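Local coordinates for protein glutathione S-transferase delta (Bombyx mori, PDB 3VK9) that probably catalyses the conjugation of glutathione to electrophilic compounds, working as a homodimeric delta-class glutathione transferase, at residues Pro43-Leu48 / Val54-Asp59; Ser166-Glu169 / Asp174-Lys177. All blocks are in the same frame, centred on the assembly; numbering follows the deposited sequence.

In the fold
The two contacts belong to the two halves of the glutathione transferase fold. Contact 1 comes first along the chain, in the thioredoxin-like N-terminal domain, where helix 43-48 meets strand 56-59 of the four-stranded mixed sheet. Contact 2 follows in the all-helical C-terminal domain and closes the turn that leads from the end of helix 156-167 towards helix 179-191. They share no helix or strand and lie on opposite sides of the chain's centre, their own centres about 31 Å apart and their nearest atoms about 12 Å apart, with no touch. Each is a short-range contact within its own domain, one between helix and sheet, the other across a turn between helices.

Contact 1 of 2, residues Pro43-Leu48 / Val54-Asp59; sequences PEYLKL and VPTLVD
Y45 and T56 join a helix to the sheet of the thioredoxin-like domain through a polar side-chain contact, flanked by a looser apolar one between L48 and V58. The axes of helix 43-48 and strand 56-59 stay 10.6 Å apart and run at 75° to each other, a gap bridged mostly by the long tyrosine, with the short threonine meeting it. Y45 swings its ring away from its own backbone N (chi1 -163°), carrying the hydroxyl to the strand. There T56 OG1 donates a hydrogen bond to Y45 OH at 2.7 Å, the two side chains passing in opposite directions. V54 CG1 comes within 3.4 Å of Y45 OH, its side chain crossing the tyrosine's at about a right angle. Further along the strand, L48 CD1 reaches V58 CG2 at 4.3 Å; both side chains leave the backbone towards the other segment, and as branched apolar chains both suit packing on Y6 of strand 4-7.

Outside the segments, Y45 OH gives its proton to the carbonyl of T53, while N49 ND2 donates to T56 OG1, a hydroxyl that threonine presents on a short chain. A phenylalanine in place of Y45 would probably leave the T56 hydroxyl without its acceptor and the T53 carbonyl without this donor.

V54 precedes P55 across a cis peptide bond, the cis-proline turn of the thioredoxin fold, whose backbone in related transferases binds glutathione. The chemistry implies a relay in which each hydroxyl both gives and receives, satisfying two buried side chains and tying the helix to the residues around the cis-proline.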
loop_
_atom_site.group_PDB
_atom_site.type_symbol
_atom_site.label_atom_id
_atom_site.label_comp_id
_atom_site.label_asym_id
_atom_site.label_seq_id
_atom_site.Cartn_x
_atom_site.Cartn_y
_atom_site.Cartn_z
ATOM N N PRO A 43 -8.557 -17.320 -18.663
ATOM C CA PRO A 43 -7.324 -16.841 -19.311
ATOM C C PRO A 43 -7.429 -15.413 -19.858
ATOM O O PRO A 43 -6.511 -14.624 -19.687
ATOM C CB PRO A 43 -7.104 -17.855 -20.456
ATOM C CG PRO A 43 -7.819 -19.098 -19.984
ATOM C CD PRO A 43 -9.041 -18.581 -19.255
ATOM N N GLU A 44 -8.535 -15.079 -20.507
ATOM C CA GLU A 44 -8.694 -13.736 -21.054
ATOM C C GLU A 44 -8.551 -12.642 -19.993
ATOM O O GLU A 44 -7.961 -11.590 -20.260
ATOM C CB GLU A 44 -10.014 -13.608 -21.812
ATOM C CG GLU A 44 -9.915 -14.158 -23.238
ATOM C CD GLU A 44 -9.120 -13.237 -24.162
ATOM O OE1 GLU A 44 -8.206 -13.727 -24.865
ATOM O OE2 GLU A 44 -9.420 -12.019 -24.186
ATOM N N TYR A 45 -9.066 -12.889 -18.789
ATOM C CA TYR A 45 -8.889 -11.922 -17.715
ATOM C C TYR A 45 -7.488 -11.965 -17.104
ATOM O O TYR A 45 -6.904 -10.916 -16.787
ATOM C CB TYR A 45 -9.943 -12.083 -16.617
ATOM C CG TYR A 45 -10.027 -10.855 -15.737
ATOM C CD1 TYR A 45 -10.914 -9.813 -16.040
ATOM C CD2 TYR A 45 -9.214 -10.725 -14.610
ATOM C CE1 TYR A 45 -10.984 -8.670 -15.237
ATOM C CE2 TYR A 45 -9.285 -9.593 -13.792
ATOM C CZ TYR A 45 -10.177 -8.574 -14.103
ATOM O OH TYR A 45 -10.246 -7.447 -13.285
ATOM N N LEU A 46 -6.948 -13.168 -16.938
ATOM C CA LEU A 46 -5.583 -13.305 -16.424
ATOM C C LEU A 46 -4.590 -12.583 -17.319
ATOM O O LEU A 46 -3.635 -11.988 -16.821
ATOM C CB LEU A 46 -5.179 -14.769 -16.263
ATOM C CG LEU A 46 -6.061 -15.504 -15.262
ATOM C CD1 LEU A 46 -5.829 -17.017 -15.316
ATOM C CD2 LEU A 46 -5.870 -14.947 -13.853
ATOM N N LYS A 47 -4.813 -12.651 -18.634
ATOM C CA LYS A 47 -4.018 -11.882 -19.586
ATOM C C LYS A 47 -3.913 -10.411 -19.168
ATOM O O LYS A 47 -2.836 -9.822 -19.204
ATOM C CB LYS A 47 -4.622 -11.964 -20.994
ATOM C CG LYS A 47 -3.841 -11.159 -22.031
ATOM C CD LYS A 47 -4.361 -11.413 -23.425
ATOM C CE LYS A 47 -3.561 -10.612 -24.454
ATOM N NZ LYS A 47 -3.750 -9.133 -24.301
ATOM N N LEU A 48 -5.045 -9.830 -18.774
ATOM C CA LEU A 48 -5.096 -8.428 -18.390
ATOM C C LEU A 48 -4.541 -8.235 -16.980
ATOM O O LEU A 48 -3.842 -7.264 -16.694
ATOM C CB LEU A 48 -6.545 -7.919 -18.475
ATOM C CG LEU A 48 -7.177 -8.002 -19.874
ATOM C CD1 LEU A 48 -8.598 -7.433 -19.867
ATOM C CD2 LEU A 48 -6.301 -7.281 -20.882
ATOM N N VAL A 54 -10.183 -7.072 -9.012
ATOM C CA VAL A 54 -10.734 -5.821 -9.522
ATOM C C VAL A 54 -10.378 -4.733 -8.532
ATOM O O VAL A 54 -10.193 -5.015 -7.350
ATOM C CB VAL A 54 -12.249 -5.888 -9.705
ATOM C CG1 VAL A 54 -12.605 -6.823 -10.884
ATOM C CG2 VAL A 54 -12.909 -6.354 -8.437
ATOM N N PRO A 55 -10.269 -3.483 -9.009
ATOM C CA PRO A 55 -10.504 -3.108 -10.406
ATOM C C PRO A 55 -9.294 -3.382 -11.286
ATOM O O PRO A 55 -8.174 -3.494 -10.781
ATOM C CB PRO A 55 -10.701 -1.598 -10.310
ATOM C CG PRO A 55 -9.766 -1.197 -9.207
ATOM C CD PRO A 55 -9.873 -2.320 -8.193
ATOM N N THR A 56 -9.505 -3.461 -12.595
ATOM C CA THR A 56 -8.382 -3.428 -13.523
ATOM C C THR A 56 -8.643 -2.340 -14.565
ATOM O O THR A 56 -9.652 -2.371 -15.284
ATOM C CB THR A 56 -8.149 -4.797 -14.229
ATOM O OG1 THR A 56 -8.054 -5.843 -13.253
ATOM C CG2 THR A 56 -6.882 -4.775 -15.070
ATOM N N LEU A 57 -7.729 -1.382 -14.628
ATOM C CA LEU A 57 -7.802 -0.275 -15.568
ATOM C C LEU A 57 -7.006 -0.677 -16.820
ATOM O O LEU A 57 -5.863 -1.097 -16.702
ATOM C CB LEU A 57 -7.171 0.954 -14.901
ATOM C CG LEU A 57 -7.228 2.355 -15.539
ATOM C CD1 LEU A 57 -6.191 2.562 -16.626
ATOM C CD2 LEU A 57 -8.626 2.663 -16.024
ATOM N N VAL A 58 -7.600 -0.581 -18.007
ATOM C CA VAL A 58 -6.859 -0.911 -19.230
ATOM C C VAL A 58 -6.839 0.273 -20.179
ATOM O O VAL A 58 -7.875 0.694 -20.710
ATOM C CB VAL A 58 -7.411 -2.152 -19.954
ATOM C CG1 VAL A 58 -6.567 -2.470 -21.190
ATOM C CG2 VAL A 58 -7.431 -3.335 -19.005
ATOM N N ASP A 59 -5.638 0.804 -20.387
ATOM C CA ASP A 59 -5.455 2.036 -21.129
ATOM C C ASP A 59 -4.493 1.744 -22.281
ATOM O O ASP A 59 -3.284 1.915 -22.152
ATOM C CB ASP A 59 -4.905 3.117 -20.198
ATOM C CG ASP A 59 -4.824 4.472 -20.859
ATOM O OD1 ASP A 59 -5.155 4.558 -22.051
ATOM O OD2 ASP A 59 -4.416 5.450 -20.196
#

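Contact 2 of 2, residues Ser166-Glu169 / Asp174-Lys177; sequences SSLE and DFKK
The ring of F175 takes E169 CG at its edge, close to its plane, with CE1 of the ring 3.6 Å from that methylene. L168 approaches obliquely, its CB 3.6 Å from F175 CD1 and its CD2 lying 4.0 Å from the same ring carbon. The carboxylate of E169 is turned almost flat with the ring, the two planes only 9° apart, and E169 OE2 stands 3.9 Å from F175 CZ. An extended chain beyond CG (chi2 -174°) carries that carboxylate along the rim of the ring. F175 in turn holds its CG between its own backbone N and carbonyl carbon (chi1 58°), a less common choice that sends the ring back across the turn to L168 and E169.

This is how the chain folds over in the region that follows helix 156-167, which includes a 3-10 segment at 168-169, ahead of helix 179-191. Phenylalanine suits the position because L136 of helix 126-142 also packs on it and Y185 meets it edge-to-face; L168, beside it, also touches L136.

E169 is amphipathic in use, methylenes to the ring and oxygens to polar mates. OE1 forms a salt bridge with K207, and OE2 accepts from Y185 OH. A water donates to E169 OE2 at 2.8 Å and accepts from K176 NZ at 2.6 Å, linking opposite charges whose own atoms stay 4.8 Å apart. Together the lysines and the electropositive ring edge would be expected to favour the charged carboxylate, so that one glutamate joins the apolar interior of the turn to its solvated rim.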
loop_
_atom_site.group_PDB
_atom_site.type_symbol
_atom_site.label_atom_id
_atom_site.label_comp_id
_atom_site.label_asym_id
_atom_site.label_seq_id
_atom_site.Cartn_x
_atom_site.Cartn_y
_atom_site.Cartn_z
ATOM N N SER A 166 -16.452 3.431 4.583
ATOM C CA SER A 166 -17.873 3.165 4.353
ATOM C C SER A 166 -18.202 1.659 4.388
ATOM O O SER A 166 -19.232 1.255 4.934
ATOM C CB SER A 166 -18.374 3.840 3.058
ATOM O OG SER A 166 -17.815 3.259 1.880
ATOM N N SER A 167 -17.324 0.827 3.829
ATOM C CA SER A 167 -17.549 -0.618 3.858
ATOM C C SER A 167 -17.794 -1.159 5.280
ATOM O O SER A 167 -18.422 -2.203 5.446
ATOM C CB SER A 167 -16.383 -1.369 3.211
ATOM O OG SER A 167 -16.037 -0.788 1.978
ATOM N N LEU A 168 -17.303 -0.449 6.298
ATOM C CA LEU A 168 -17.485 -0.874 7.690
ATOM C C LEU A 168 -18.953 -0.860 8.123
ATOM O O LEU A 168 -19.310 -1.475 9.123
ATOM C CB LEU A 168 -16.679 0.025 8.646
ATOM C CG LEU A 168 -15.226 -0.334 8.961
ATOM C CD1 LEU A 168 -14.428 -0.458 7.677
ATOM C CD2 LEU A 168 -14.597 0.716 9.882
ATOM N N GLU A 169 -19.795 -0.138 7.388
ATOM C CA GLU A 169 -21.223 -0.103 7.699
ATOM C C GLU A 169 -21.876 -1.474 7.503
ATOM O O GLU A 169 -22.977 -1.717 7.971
ATOM C CB GLU A 169 -21.950 0.950 6.850
ATOM C CG GLU A 169 -21.524 2.394 7.098
ATOM C CD GLU A 169 -22.396 3.380 6.328
ATOM O OE1 GLU A 169 -23.282 2.919 5.587
ATOM O OE2 GLU A 169 -22.212 4.604 6.458
ATOM N N ASP A 174 -18.514 0.325 14.829
ATOM C CA ASP A 174 -19.152 1.629 14.915
ATOM C C ASP A 174 -18.079 2.702 14.746
ATOM O O ASP A 174 -17.493 3.141 15.727
ATOM C CB ASP A 174 -19.834 1.782 16.283
ATOM C CG ASP A 174 -20.557 3.106 16.431
ATOM O OD1 ASP A 174 -20.815 3.753 15.397
ATOM O OD2 ASP A 174 -20.876 3.498 17.575
ATOM N N PHE A 175 -17.805 3.111 13.510
ATOM C CA PHE A 175 -16.718 4.070 13.269
ATOM C C PHE A 175 -17.142 5.503 13.548
ATOM O O PHE A 175 -16.307 6.381 13.756
ATOM C CB PHE A 175 -16.145 3.956 11.851
ATOM C CG PHE A 175 -17.164 4.154 10.754
ATOM C CD1 PHE A 175 -17.867 3.075 10.240
ATOM C CD2 PHE A 175 -17.405 5.411 10.233
ATOM C CE1 PHE A 175 -18.811 3.259 9.221
ATOM C CE2 PHE A 175 -18.344 5.607 9.223
ATOM C CZ PHE A 175 -19.041 4.527 8.707
ATOM N N LYS A 176 -18.443 5.747 13.527
ATOM C CA LYS A 176 -18.937 7.087 13.809
ATOM C C LYS A 176 -18.733 7.507 15.266
ATOM O O LYS A 176 -18.909 8.690 15.601
ATOM C CB LYS A 176 -20.403 7.213 13.406
ATOM C CG LYS A 176 -20.592 7.313 11.896
ATOM C CD LYS A 176 -22.066 7.477 11.537
ATOM C CE LYS A 176 -22.277 7.600 10.029
ATOM N NZ LYS A 176 -23.719 7.866 9.704
ATOM N N LYS A 177 -18.370 6.556 16.133
ATOM C CA LYS A 177 -18.089 6.910 17.534
ATOM C C LYS A 177 -16.817 7.747 17.634
ATOM O O LYS A 177 -16.550 8.380 18.658
ATOM C CB LYS A 177 -18.002 5.677 18.447
ATOM C CG LYS A 177 -16.810 4.765 18.200
ATOM C CD LYS A 177 -16.768 3.641 19.238
ATOM C CE LYS A 177 -15.745 2.571 18.889
ATOM N NZ LYS A 177 -15.526 1.647 20.039
HETATM O O HOH W 1 -23.877 6.715 7.363
#